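Local atomic coordinates of autophagy protein 5 (Saccharomyces cerevisiae, PDB entry 2DYO), a protein that takes part in autophagic vesicle formation and cytoplasm-to-vacuole transport and is also required for mitophagy and nucleophagy. Residues 147-150 / 151-155; 187-190 / 191-195; 174-177 / 178-181; 161-164 / 165-169; 265-268 / 269-273. One frame throughout, in Å; residues are numbered along the deposited sequence.

How the contacts relate
Along the chain the order is contact 1, contact 4, contact 3, contact 2, contact 5. The first four lie in the alpha-helical bundle region, on helices 142-159, 163-166, 170-182 and 185-195, with centres about 10 to 16 Å apart. Contact 1 touches all the others; contacts 2 and 3 meet through consecutive helices, where Ile-191 CG2 comes within 3.4 Å of Phe-176 CG. Contact 5 belongs to helix 266-273 of the second ubiquitin-like domain, its centre about 18 Å from that of contact 1, and is joined to it by Val-154 packing on Tyr-270. The bundle thus forms one aromatic-rich core, docked against a ubiquitin-like fold.

Contact 1: 147-150 / 151-155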
loop_
_atom_site.group_PDB
_atom_site.type_symbol
_atom_site.label_atom_id
_atom_site.label_comp_id
_atom_site.label_asym_id
_atom_site.label_seq_id
_atom_site.Cartn_x
_atom_site.Cartn_y
_atom_site.Cartn_z
ATOM N N TRP A 147 -5.131 2.246 10.427
ATOM C CA TRP A 147 -5.898 2.364 9.192
ATOM C C TRP A 147 -7.177 3.182 9.371
ATOM O O TRP A 147 -7.507 4.031 8.537
ATOM C CB TRP A 147 -6.247 0.969 8.688
ATOM C CG TRP A 147 -7.098 0.956 7.464
ATOM C CD1 TRP A 147 -6.692 1.164 6.175
ATOM C CD2 TRP A 147 -8.497 0.667 7.406
ATOM N NE1 TRP A 147 -7.759 1.013 5.315
ATOM C CE2 TRP A 147 -8.879 0.714 6.047
ATOM C CE3 TRP A 147 -9.471 0.381 8.374
ATOM C CZ2 TRP A 147 -10.189 0.467 5.631
ATOM C CZ3 TRP A 147 -10.774 0.136 7.961
ATOM C CH2 TRP A 147 -11.121 0.184 6.600
ATOM N N PHE A 148 -7.904 2.931 10.455
ATOM C CA PHE A 148 -9.135 3.679 10.683
ATOM C C PHE A 148 -8.807 5.150 10.938
ATOM O O PHE A 148 -9.569 6.041 10.551
ATOM C CB PHE A 148 -9.923 3.083 11.855
ATOM C CG PHE A 148 -11.263 3.723 12.061
ATOM C CD1 PHE A 148 -11.397 4.839 12.878
ATOM C CD2 PHE A 148 -12.379 3.248 11.385
ATOM C CE1 PHE A 148 -12.629 5.473 13.022
ATOM C CE2 PHE A 148 -13.617 3.873 11.522
ATOM C CZ PHE A 148 -13.739 4.988 12.337
ATOM N N HIS A 149 -7.660 5.404 11.565
ATOM C CA HIS A 149 -7.231 6.773 11.836
ATOM C C HIS A 149 -6.880 7.462 10.511
ATOM O O HIS A 149 -6.995 8.685 10.379
ATOM C CB HIS A 149 -6.021 6.780 12.777
ATOM C CG HIS A 149 -5.658 8.144 13.273
ATOM N ND1 HIS A 149 -6.459 8.856 14.139
ATOM C CD2 HIS A 149 -4.603 8.945 12.991
ATOM C CE1 HIS A 149 -5.914 10.038 14.368
ATOM N NE2 HIS A 149 -4.788 10.117 13.683
ATOM N N GLN A 150 -6.448 6.669 9.533
ATOM C CA GLN A 150 -6.127 7.195 8.208
ATOM C C GLN A 150 -7.437 7.683 7.586
ATOM O O GLN A 150 -7.513 8.787 7.048
ATOM C CB GLN A 150 -5.535 6.102 7.306
ATOM C CG GLN A 150 -4.069 5.747 7.545
ATOM C CD GLN A 150 -3.131 6.911 7.289
ATOM O OE1 GLN A 150 -2.976 7.798 8.131
ATOM N NE2 GLN A 150 -2.508 6.921 6.115
ATOM N N TRP A 151 -8.472 6.852 7.669
ATOM C CA TRP A 151 -9.759 7.216 7.094
ATOM C C TRP A 151 -10.434 8.377 7.795
ATOM O O TRP A 151 -11.192 9.118 7.184
ATOM C CB TRP A 151 -10.698 6.010 7.041
ATOM C CG TRP A 151 -10.521 5.204 5.791
ATOM C CD1 TRP A 151 -9.799 4.053 5.646
ATOM C CD2 TRP A 151 -11.032 5.525 4.493
ATOM N NE1 TRP A 151 -9.827 3.638 4.334
ATOM C CE2 TRP A 151 -10.576 4.526 3.605
ATOM C CE3 TRP A 151 -11.834 6.565 3.991
ATOM C CZ2 TRP A 151 -10.893 4.535 2.239
ATOM C CZ3 TRP A 151 -12.149 6.572 2.632
ATOM C CH2 TRP A 151 -11.678 5.562 1.775
ATOM N N LYS A 152 -10.161 8.535 9.089
ATOM C CA LYS A 152 -10.745 9.647 9.830
ATOM C C LYS A 152 -10.168 10.959 9.286
ATOM O O LYS A 152 -10.883 11.946 9.106
ATOM C CB LYS A 152 -10.451 9.500 11.322
ATOM C CG LYS A 152 -11.223 10.462 12.200
ATOM C CD LYS A 152 -10.878 10.263 13.688
ATOM C CE LYS A 152 -11.581 11.304 14.558
ATOM N NZ LYS A 152 -11.209 11.143 15.993
ATOM N N GLN A 153 -8.866 10.969 9.015
ATOM C CA GLN A 153 -8.225 12.163 8.466
ATOM C C GLN A 153 -8.784 12.419 7.062
ATOM O O GLN A 153 -9.089 13.551 6.689
ATOM C CB GLN A 153 -6.710 11.968 8.353
ATOM C CG GLN A 153 -5.978 11.754 9.656
ATOM C CD GLN A 153 -4.525 11.356 9.433
ATOM O OE1 GLN A 153 -3.725 12.133 8.898
ATOM N NE2 GLN A 153 -4.179 10.132 9.835
ATOM N N VAL A 154 -8.899 11.347 6.283
ATOM C CA VAL A 154 -9.417 11.442 4.923
ATOM C C VAL A 154 -10.820 12.044 4.916
ATOM O O VAL A 154 -11.100 12.956 4.148
ATOM C CB VAL A 154 -9.437 10.054 4.232
ATOM C CG1 VAL A 154 -10.222 10.115 2.935
ATOM C CG2 VAL A 154 -8.010 9.604 3.954
ATOM N N CYS A 155 -11.695 11.548 5.787
ATOM C CA CYS A 155 -13.061 12.064 5.860
ATOM C C CYS A 155 -13.031 13.576 6.083
ATOM O O CYS A 155 -13.728 14.334 5.401
ATOM C CB CYS A 155 -13.827 11.380 6.999
ATOM S SG CYS A 155 -15.559 11.881 7.189
#
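Trp-147 and Trp-151, one turn apart on helix 142-159, form an offset edge-to-face pair: the edge of the Trp-151 indole is turned to the face of Trp-147, planes at 70°. With CG opposite its backbone N (chi1 177°), Trp-147 lies alongside Trp-151. The six-membered ring of Trp-147 and the five-membered ring of Trp-151 have centroids 4.8 Å apart. Contact is made by the pyrrole edge of Trp-151, whose NE1 lies 3.4 Å from Trp-147 CZ2 while its CD1 sits over the same ring, toward the rim. The two indole nitrogens, both donors, do not bond each other; each donates to Phe-276 O. With an alanine in place of Trp-147, the Trp-151 edge would probably lose the face it leans on and Phe-276 O one of its two indole donors.

Among the polar contacts, His-149 O takes two hydrogen bonds from Gln-153, one from its backbone N at 3.3 Å and one from its NE2 at 3.2 Å, reaching the carbonyl from opposite faces. That fixes the Gln-153 amide beside the imidazole, where NE2 is 3.4 Å from His-149 CD2. Lys-152 N bonds to Phe-148 O, but its extended side chain leads away from this turn; it is the residue that takes Atg12, absent in this model. This is an amphipathic helix of the Atg5 helical bundle, with an edge-to-face i, i+4 tryptophan pair facing the core.

Contact 2: 187-190 / 191-195; sequences DFIE and ISNKI
Phe-188 and Ser-192 meet on the buried side of helix 185-195, the last helix of the Atg5 alpha-helical bundle, in the familiar i, i+4 serine-to-carbonyl bond. Phe-188 O is gripped twice, by Ser-192 N at 2.9 Å and by Ser-192 OG at 2.8 Å. The hydroxyl can fold back because OG stands between the backbone N and the carbonyl carbon (chi1 57°), and this also lays it beside the phenyl ring, 3.8 Å from Phe-188 CE1. The ring itself is packed by Trp-12 as well as Phe-176, so this flank is dense. Close by, Ile-191 N bonds to Asp-187 O, and CG1 of Ile-191 runs back to within 3.5 Å of the same Asp-187 O.

The other flank is looser. Ile-189 and Asn-193 lie alongside each other, pointing the same way, with CG2 of Ile-189 3.5 Å from OD1 of Asn-193; both also touch Lys-8 of helix 4-12. Glu-190 and Lys-194 are more exposed, and their charges do not meet: OE1 of Glu-190 is 6.9 Å from NZ of Lys-194, which forms a salt bridge with Glu-172. The backbone bond from Lys-194 N to Glu-190 O is weak, and the aliphatic stem of Lys-194 crowds that oxygen, its CG 3.2 Å from Glu-190 O.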
loop_
_atom_site.group_PDB
_atom_site.type_symbol
_atom_site.label_atom_id
_atom_site.label_comp_id
_atom_site.label_asym_id
_atom_site.label_seq_id
_atom_site.Cartn_x
_atom_site.Cartn_y
_atom_site.Cartn_z
ATOM N N ASP A 187 -18.296 -5.003 0.391
ATOM C CA ASP A 187 -18.343 -4.322 1.675
ATOM C C ASP A 187 -17.427 -3.100 1.674
ATOM O O ASP A 187 -17.803 -2.037 2.162
ATOM C CB ASP A 187 -17.932 -5.264 2.804
ATOM C CG ASP A 187 -18.977 -6.330 3.092
ATOM O OD1 ASP A 187 -18.738 -7.152 3.998
ATOM O OD2 ASP A 187 -20.031 -6.345 2.419
ATOM N N PHE A 188 -16.228 -3.249 1.120
ATOM C CA PHE A 188 -15.291 -2.130 1.092
ATOM C C PHE A 188 -15.869 -0.940 0.335
ATOM O O PHE A 188 -15.846 0.189 0.825
ATOM C CB PHE A 188 -13.957 -2.548 0.464
ATOM C CG PHE A 188 -12.923 -1.460 0.494
ATOM C CD1 PHE A 188 -12.905 -0.473 -0.485
ATOM C CD2 PHE A 188 -12.020 -1.377 1.549
ATOM C CE1 PHE A 188 -12.007 0.586 -0.414
ATOM C CE2 PHE A 188 -11.117 -0.317 1.630
ATOM C CZ PHE A 188 -11.112 0.664 0.649
ATOM N N ILE A 189 -16.386 -1.192 -0.861
ATOM C CA ILE A 189 -16.978 -0.134 -1.674
ATOM C C ILE A 189 -18.158 0.509 -0.948
ATOM O O ILE A 189 -18.334 1.728 -0.973
ATOM C CB ILE A 189 -17.476 -0.690 -3.024
ATOM C CG1 ILE A 189 -16.281 -1.024 -3.923
ATOM C CG2 ILE A 189 -18.421 0.305 -3.685
ATOM C CD1 ILE A 189 -15.437 0.184 -4.305
ATOM N N GLU A 190 -18.962 -0.320 -0.295
ATOM C CA GLU A 190 -20.128 0.159 0.426
ATOM C C GLU A 190 -19.778 1.170 1.504
ATOM O O GLU A 190 -20.327 2.273 1.535
ATOM C CB GLU A 190 -20.872 -1.018 1.063
ATOM C CG GLU A 190 -22.198 -0.631 1.695
ATOM C CD GLU A 190 -22.913 -1.815 2.318
ATOM O OE1 GLU A 190 -22.626 -2.143 3.491
ATOM O OE2 GLU A 190 -23.753 -2.426 1.624
ATOM N N ILE A 191 -18.858 0.803 2.390
ATOM C CA ILE A 191 -18.489 1.703 3.473
ATOM C C ILE A 191 -17.645 2.901 3.038
ATOM O O ILE A 191 -17.894 4.025 3.482
ATOM C CB ILE A 191 -17.754 0.944 4.600
ATOM C CG1 ILE A 191 -18.608 -0.232 5.073
ATOM C CG2 ILE A 191 -17.494 1.872 5.775
ATOM C CD1 ILE A 191 -19.974 0.173 5.583
ATOM N N SER A 192 -16.656 2.679 2.175
ATOM C CA SER A 192 -15.810 3.790 1.735
ATOM C C SER A 192 -16.646 4.879 1.070
ATOM O O SER A 192 -16.418 6.073 1.285
ATOM C CB SER A 192 -14.699 3.297 0.790
ATOM O OG SER A 192 -15.208 2.609 -0.342
ATOM N N ASN A 193 -17.629 4.474 0.276
ATOM C CA ASN A 193 -18.494 5.442 -0.388
ATOM C C ASN A 193 -19.346 6.214 0.621
ATOM O O ASN A 193 -19.587 7.407 0.452
ATOM C CB ASN A 193 -19.383 4.736 -1.413
ATOM C CG ASN A 193 -18.657 4.466 -2.720
ATOM O OD1 ASN A 193 -19.129 3.704 -3.562
ATOM N ND2 ASN A 193 -17.503 5.104 -2.897
ATOM N N LYS A 194 -19.786 5.532 1.674
ATOM C CA LYS A 194 -20.597 6.158 2.715
ATOM C C LYS A 194 -19.852 7.270 3.433
ATOM O O LYS A 194 -20.454 8.262 3.841
ATOM C CB LYS A 194 -21.029 5.135 3.769
ATOM C CG LYS A 194 -22.100 4.164 3.339
ATOM C CD LYS A 194 -22.678 3.448 4.557
ATOM C CE LYS A 194 -23.213 4.450 5.579
ATOM N NZ LYS A 194 -23.894 3.787 6.728
ATOM N N ILE A 195 -18.546 7.088 3.608
ATOM C CA ILE A 195 -17.721 8.075 4.295
ATOM C C ILE A 195 -17.684 9.367 3.501
ATOM O O ILE A 195 -17.626 10.453 4.075
ATOM C CB ILE A 195 -16.278 7.564 4.490
ATOM C CG1 ILE A 195 -16.283 6.332 5.395
ATOM C CG2 ILE A 195 -15.412 8.668 5.095
ATOM C CD1 ILE A 195 -14.919 5.722 5.615
#

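Contact 3: 174-177 / 178-181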
loop_
_atom_site.group_PDB
_atom_site.type_symbol
_atom_site.label_atom_id
_atom_site.label_comp_id
_atom_site.label_asym_id
_atom_site.label_seq_id
_atom_site.Cartn_x
_atom_site.Cartn_y
_atom_site.Cartn_z
ATOM N N ARG A 174 -15.978 -2.009 11.896
ATOM C CA ARG A 174 -15.252 -3.268 11.997
ATOM C C ARG A 174 -15.383 -4.017 10.690
ATOM O O ARG A 174 -14.439 -4.650 10.223
ATOM C CB ARG A 174 -15.828 -4.115 13.132
ATOM C CG ARG A 174 -16.135 -3.304 14.352
ATOM C CD ARG A 174 -15.189 -3.591 15.481
ATOM N NE ARG A 174 -15.652 -4.713 16.287
ATOM C CZ ARG A 174 -15.445 -4.814 17.594
ATOM N NH1 ARG A 174 -14.782 -3.858 18.230
ATOM N NH2 ARG A 174 -15.912 -5.855 18.269
ATOM N N LYS A 175 -16.574 -3.938 10.106
ATOM C CA LYS A 175 -16.877 -4.599 8.841
ATOM C C LYS A 175 -16.028 -3.980 7.726
ATOM O O LYS A 175 -15.613 -4.661 6.788
ATOM C CB LYS A 175 -18.368 -4.423 8.527
ATOM C CG LYS A 175 -18.879 -5.135 7.284
ATOM C CD LYS A 175 -20.338 -4.752 7.041
ATOM C CE LYS A 175 -20.945 -5.491 5.864
ATOM N NZ LYS A 175 -22.360 -5.077 5.632
ATOM N N PHE A 176 -15.785 -2.680 7.839
ATOM C CA PHE A 176 -14.985 -1.953 6.859
ATOM C C PHE A 176 -13.571 -2.550 6.868
ATOM O O PHE A 176 -13.074 -2.995 5.834
ATOM C CB PHE A 176 -14.971 -0.461 7.224
ATOM C CG PHE A 176 -14.411 0.438 6.146
ATOM C CD1 PHE A 176 -14.415 0.048 4.809
ATOM C CD2 PHE A 176 -13.890 1.687 6.474
ATOM C CE1 PHE A 176 -13.904 0.892 3.815
ATOM C CE2 PHE A 176 -13.378 2.537 5.493
ATOM C CZ PHE A 176 -13.385 2.139 4.161
ATOM N N TRP A 177 -12.938 -2.586 8.038
ATOM C CA TRP A 177 -11.595 -3.156 8.155
ATOM C C TRP A 177 -11.616 -4.625 7.755
ATOM O O TRP A 177 -10.706 -5.116 7.089
ATOM C CB TRP A 177 -11.077 -3.050 9.591
ATOM C CG TRP A 177 -9.796 -3.825 9.809
ATOM C CD1 TRP A 177 -9.624 -4.936 10.585
ATOM C CD2 TRP A 177 -8.524 -3.554 9.210
ATOM N NE1 TRP A 177 -8.322 -5.374 10.508
ATOM C CE2 TRP A 177 -7.625 -4.543 9.671
ATOM C CE3 TRP A 177 -8.056 -2.570 8.331
ATOM C CZ2 TRP A 177 -6.283 -4.574 9.278
ATOM C CZ3 TRP A 177 -6.718 -2.603 7.941
ATOM C CH2 TRP A 177 -5.851 -3.595 8.416
ATOM N N GLY A 178 -12.666 -5.321 8.175
ATOM C CA GLY A 178 -12.792 -6.731 7.874
ATOM C C GLY A 178 -12.701 -7.062 6.400
ATOM O O GLY A 178 -12.105 -8.072 6.024
ATOM N N SER A 179 -13.292 -6.213 5.564
ATOM C CA SER A 179 -13.278 -6.426 4.122
ATOM C C SER A 179 -11.857 -6.443 3.570
ATOM O O SER A 179 -11.595 -7.072 2.551
ATOM C CB SER A 179 -14.076 -5.331 3.414
ATOM O OG SER A 179 -13.434 -4.077 3.553
ATOM N N VAL A 180 -10.944 -5.741 4.237
ATOM C CA VAL A 180 -9.549 -5.702 3.796
ATOM C C VAL A 180 -8.881 -7.068 3.965
ATOM O O VAL A 180 -8.052 -7.471 3.147
ATOM C CB VAL A 180 -8.729 -4.668 4.599
ATOM C CG1 VAL A 180 -7.276 -4.680 4.121
ATOM C CG2 VAL A 180 -9.334 -3.274 4.435
ATOM N N ILE A 181 -9.246 -7.774 5.033
ATOM C CA ILE A 181 -8.677 -9.088 5.309
ATOM C C ILE A 181 -9.338 -10.158 4.448
ATOM O O ILE A 181 -8.658 -10.995 3.853
ATOM C CB ILE A 181 -8.861 -9.485 6.794
ATOM C CG1 ILE A 181 -8.316 -8.387 7.712
ATOM C CG2 ILE A 181 -8.151 -10.803 7.061
ATOM C CD1 ILE A 181 -6.823 -8.159 7.599
#
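Gly-178 comes first, its N donating to Arg-174 O at 2.8 Å. A CB here would lie tight against that carbonyl.

Ser-179 carries the main polar side-chain contact. Its N bonds to Lys-175 O at 3.0 Å, while its hydroxyl turns back to Phe-176 O, OG to O 2.6 Å. The chi1 of 67° sets OG over the preceding turn, and it arrives in the plane of the Phe-176 carbonyl. A weak bond from Ser-179 N reaches the same oxygen. This is helix 170-182 of the Atg5 helical bundle, and here its hydrogen bonding tightens: Val-180 N donates to Trp-177 O, three residues back, at 2.9 Å, with the donor 54° out of the carbonyl plane, while Val-180 N stands 3.8 Å from Phe-176 O.

The side chain of Val-180 leans across Trp-177, its CB over one face of the indole toward the rim and its CG2 4.2 Å from CE3 of Trp-177. Trp-147, on helix 142-159, also meets the Trp-177 ring. Ile-181 completes the turn at the far end of the indole, where its CD1 lies 4.0 Å from CZ2 of Trp-177; Ile-181 also packs on the backbone of the other protein of the assembly. Replacing Trp-177 by an alanine is likely to leave a gap between Val-180, Ile-181 and Trp-147. The indole gets to these neighbours with CG opposite its own N (chi1 171°), swung out beside the following residues.

Contact 4: 161-164 / 165-169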
loop_
_atom_site.group_PDB
_atom_site.type_symbol
_atom_site.label_atom_id
_atom_site.label_comp_id
_atom_site.label_asym_id
_atom_site.label_seq_id
_atom_site.Cartn_x
_atom_site.Cartn_y
_atom_site.Cartn_z
ATOM N N SER A 161 -15.187 17.850 7.627
ATOM C CA SER A 161 -15.488 17.364 8.972
ATOM C C SER A 161 -15.389 15.844 8.965
ATOM O O SER A 161 -15.411 15.216 7.905
ATOM C CB SER A 161 -16.899 17.777 9.411
ATOM O OG SER A 161 -17.882 16.948 8.818
ATOM N N SER A 162 -15.284 15.256 10.151
ATOM C CA SER A 162 -15.178 13.807 10.268
ATOM C C SER A 162 -16.514 13.202 10.675
ATOM O O SER A 162 -16.573 12.063 11.133
ATOM C CB SER A 162 -14.117 13.447 11.309
ATOM O OG SER A 162 -14.467 13.973 12.577
ATOM N N LYS A 163 -17.590 13.957 10.490
ATOM C CA LYS A 163 -18.916 13.489 10.870
ATOM C C LYS A 163 -19.375 12.196 10.198
ATOM O O LYS A 163 -19.915 11.306 10.860
ATOM C CB LYS A 163 -19.947 14.591 10.619
ATOM C CG LYS A 163 -21.346 14.218 11.073
ATOM C CD LYS A 163 -22.239 15.438 11.205
ATOM C CE LYS A 163 -23.579 15.061 11.821
ATOM N NZ LYS A 163 -24.443 16.251 12.045
ATOM N N ALA A 164 -19.165 12.089 8.890
ATOM C CA ALA A 164 -19.582 10.906 8.149
ATOM C C ALA A 164 -19.020 9.596 8.696
ATOM O O ALA A 164 -19.744 8.603 8.806
ATOM C CB ALA A 164 -19.201 11.053 6.682
ATOM N N ILE A 165 -17.736 9.583 9.038
ATOM C CA ILE A 165 -17.121 8.359 9.540
ATOM C C ILE A 165 -17.457 8.084 11.004
ATOM O O ILE A 165 -17.559 6.928 11.414
ATOM C CB ILE A 165 -15.576 8.382 9.348
ATOM C CG1 ILE A 165 -14.997 6.992 9.631
ATOM C CG2 ILE A 165 -14.939 9.423 10.254
ATOM C CD1 ILE A 165 -13.485 6.909 9.453
ATOM N N MET A 166 -17.642 9.139 11.787
ATOM C CA MET A 166 -17.971 8.980 13.202
ATOM C C MET A 166 -19.403 8.487 13.386
ATOM O O MET A 166 -19.764 7.983 14.451
ATOM C CB MET A 166 -17.783 10.305 13.940
ATOM C CG MET A 166 -16.354 10.815 13.932
ATOM S SD MET A 166 -15.214 9.753 14.842
ATOM C CE MET A 166 -14.572 8.701 13.565
ATOM N N SER A 167 -20.210 8.625 12.340
ATOM C CA SER A 167 -21.607 8.209 12.386
ATOM C C SER A 167 -21.825 6.745 12.037
ATOM O O SER A 167 -22.939 6.238 12.152
ATOM C CB SER A 167 -22.445 9.087 11.456
ATOM O OG SER A 167 -22.428 10.430 11.902
ATOM N N LEU A 168 -20.772 6.065 11.595
ATOM C CA LEU A 168 -20.897 4.650 11.265
ATOM C C LEU A 168 -21.107 3.899 12.577
ATOM O O LEU A 168 -20.641 4.348 13.621
ATOM C CB LEU A 168 -19.615 4.138 10.602
ATOM C CG LEU A 168 -19.186 4.718 9.254
ATOM C CD1 LEU A 168 -17.852 4.083 8.840
ATOM C CD2 LEU A 168 -20.247 4.444 8.211
ATOM N N SER A 169 -21.810 2.773 12.537
ATOM C CA SER A 169 -22.003 1.996 13.756
ATOM C C SER A 169 -20.657 1.336 14.037
ATOM O O SER A 169 -19.828 1.200 13.133
ATOM C CB SER A 169 -23.073 0.919 13.564
ATOM O OG SER A 169 -22.624 -0.135 12.732
#
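The backbone from Ser-162 to Met-166 winds through a single helical turn, closed by Met-166 N donating to Ser-162 O at 3.2 Å. Two side chains crowd that same oxygen with carbon: Ile-165 CG2 comes to 3.2 Å of Ser-162 O, and Met-166 CG to 3.1 Å. Ile-165 brings CG2 there because its CG1 takes the place opposite the backbone N (chi1 -169°), which leaves CG2 between N and carbonyl carbon. Met-166 CG also lies 3.9 Å from Ser-162 OG, whose hydroxyl, although at the N-cap position, makes no capping bond.

Helix 163-166 is a short connecting turn between helices 142-159 and 170-182 of the bundle, and its inner face is apolar: Ile-165 packs on Phe-148 and Trp-151, and Ala-164 on Cys-155. On the outer side, Lys-163 O accepts from Ser-167 OG at 2.9 Å, with the hydroxyl above the carbonyl plane; the backbone N of Ser-167 adds only a weak bond to that oxygen. The same hydroxyl lies 4.0 Å from CG of the extended Lys-163 chain. Leu-168 then turns inward onto Ile-191, and Ser-169 caps the next helix, its OG bonded to Glu-172 N.

Contact 5: 265-268 / 269-273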
loop_
_atom_site.group_PDB
_atom_site.type_symbol
_atom_site.label_atom_id
_atom_site.label_comp_id
_atom_site.label_asym_id
_atom_site.label_seq_id
_atom_site.Cartn_x
_atom_site.Cartn_y
_atom_site.Cartn_z
ATOM N N LEU A 265 -6.902 14.835 -14.650
ATOM C CA LEU A 265 -7.615 15.629 -13.648
ATOM C C LEU A 265 -7.406 15.026 -12.261
ATOM O O LEU A 265 -7.597 13.823 -12.063
ATOM C CB LEU A 265 -9.113 15.659 -13.961
ATOM C CG LEU A 265 -9.543 16.417 -15.218
ATOM C CD1 LEU A 265 -11.016 16.130 -15.527
ATOM C CD2 LEU A 265 -9.317 17.907 -15.009
ATOM N N LEU A 266 -7.028 15.863 -11.301
ATOM C CA LEU A 266 -6.778 15.402 -9.939
ATOM C C LEU A 266 -7.994 14.749 -9.284
ATOM O O LEU A 266 -7.860 13.739 -8.597
ATOM C CB LEU A 266 -6.274 16.565 -9.071
ATOM C CG LEU A 266 -5.777 16.190 -7.672
ATOM C CD1 LEU A 266 -4.619 15.201 -7.787
ATOM C CD2 LEU A 266 -5.331 17.451 -6.934
ATOM N N TYR A 267 -9.181 15.314 -9.479
ATOM C CA TYR A 267 -10.375 14.714 -8.883
ATOM C C TYR A 267 -10.558 13.296 -9.412
ATOM O O TYR A 267 -10.837 12.372 -8.649
ATOM C CB TYR A 267 -11.633 15.525 -9.205
ATOM C CG TYR A 267 -12.904 14.775 -8.872
ATOM C CD1 TYR A 267 -13.258 14.520 -7.547
ATOM C CD2 TYR A 267 -13.716 14.260 -9.881
ATOM C CE1 TYR A 267 -14.391 13.767 -7.235
ATOM C CE2 TYR A 267 -14.849 13.507 -9.582
ATOM C CZ TYR A 267 -15.180 13.264 -8.259
ATOM O OH TYR A 267 -16.301 12.518 -7.962
ATOM N N ASP A 268 -10.412 13.134 -10.725
ATOM C CA ASP A 268 -10.545 11.822 -11.349
ATOM C C ASP A 268 -9.512 10.858 -10.785
ATOM O O ASP A 268 -9.837 9.734 -10.398
ATOM C CB ASP A 268 -10.348 11.924 -12.862
ATOM C CG ASP A 268 -11.650 12.072 -13.607
ATOM O OD1 ASP A 268 -12.492 11.154 -13.508
ATOM O OD2 ASP A 268 -11.832 13.101 -14.291
ATOM N N LEU A 269 -8.261 11.306 -10.749
ATOM C CA LEU A 269 -7.179 10.480 -10.240
ATOM C C LEU A 269 -7.503 10.014 -8.823
ATOM O O LEU A 269 -7.456 8.819 -8.529
ATOM C CB LEU A 269 -5.866 11.262 -10.256
ATOM C CG LEU A 269 -4.598 10.466 -9.938
ATOM C CD1 LEU A 269 -4.459 9.292 -10.900
ATOM C CD2 LEU A 269 -3.400 11.382 -10.030
ATOM N N TYR A 270 -7.840 10.950 -7.944
ATOM C CA TYR A 270 -8.169 10.583 -6.572
ATOM C C TYR A 270 -9.364 9.637 -6.479
ATOM O O TYR A 270 -9.268 8.544 -5.923
ATOM C CB TYR A 270 -8.486 11.814 -5.724
ATOM C CG TYR A 270 -8.905 11.421 -4.320
ATOM C CD1 TYR A 270 -7.951 11.071 -3.366
ATOM C CD2 TYR A 270 -10.256 11.291 -3.982
ATOM C CE1 TYR A 270 -8.329 10.593 -2.112
ATOM C CE2 TYR A 270 -10.648 10.808 -2.725
ATOM C CZ TYR A 270 -9.674 10.460 -1.797
ATOM O OH TYR A 270 -10.042 9.961 -0.567
ATOM N N SER A 271 -10.495 10.060 -7.029
ATOM C CA SER A 271 -11.709 9.260 -6.946
ATOM C C SER A 271 -11.579 7.845 -7.488
ATOM O O SER A 271 -12.285 6.949 -7.043
ATOM C CB SER A 271 -12.869 9.974 -7.650
ATOM O OG SER A 271 -12.668 10.002 -9.046
ATOM N N LYS A 272 -10.661 7.634 -8.424
ATOM C CA LYS A 272 -10.495 6.317 -9.022
ATOM C C LYS A 272 -9.280 5.520 -8.575
ATOM O O LYS A 272 -9.366 4.303 -8.385
ATOM C CB LYS A 272 -10.490 6.456 -10.548
ATOM C CG LYS A 272 -11.836 6.902 -11.094
ATOM C CD LYS A 272 -11.769 7.302 -12.558
ATOM C CE LYS A 272 -13.162 7.677 -13.058
ATOM N NZ LYS A 272 -13.131 8.382 -14.363
ATOM N N LEU A 273 -8.150 6.195 -8.406
ATOM C CA LEU A 273 -6.932 5.502 -8.020
ATOM C C LEU A 273 -6.455 5.628 -6.570
ATOM O O LEU A 273 -5.359 5.170 -6.241
ATOM C CB LEU A 273 -5.805 5.905 -8.980
ATOM C CG LEU A 273 -5.661 5.029 -10.233
ATOM C CD1 LEU A 273 -7.015 4.795 -10.892
ATOM C CD2 LEU A 273 -4.687 5.680 -11.196
#
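Tyr-267 spreads its phenol ring beneath Ser-271, one helical turn on: the serine CB and OG lie over one face of the ring toward its rim, with CB 4.1 Å from CZ of Tyr-267. The ring also makes a cation-pi contact with Arg-199. Ser-271 N bonds to Tyr-267 O at 2.8 Å. Its hydroxyl folds back over the turn, chi1 69°, and OG is 3.0 Å from Tyr-267 O and 3.1 Å from Asp-268 O.

Asp-268 and Lys-272 run alongside each other and are joined by a salt bridge, OD1 to NZ 3.0 Å. The ammonium meets OD1 of Asp-268 on the anti side, 35° out of the carboxylate plane, at the end of an extended lysine chain whose CG is 3.5 Å from Asp-268 O. Lys-272 N bonds to that same carbonyl oxygen. Tyr-270, its N bonded to Leu-266 O, sends its hydroxyl to Gly-278 O and Arg-274 and packs on Val-154 and Leu-158 of helix 142-159.

Helix 266-273 lies between the fourth and fifth strands of the second ubiquitin-like domain, a beta-grasp fold, with Leu-269 packed on Leu-280 of the last strand. Lys-272 has a second, intermolecular salt bridge with an acidic side chain of the other protein of the assembly. Its ammonium thus has two acidic partners, one in each protein, and Asp-268 probably steadies the lysine where it meets its partner.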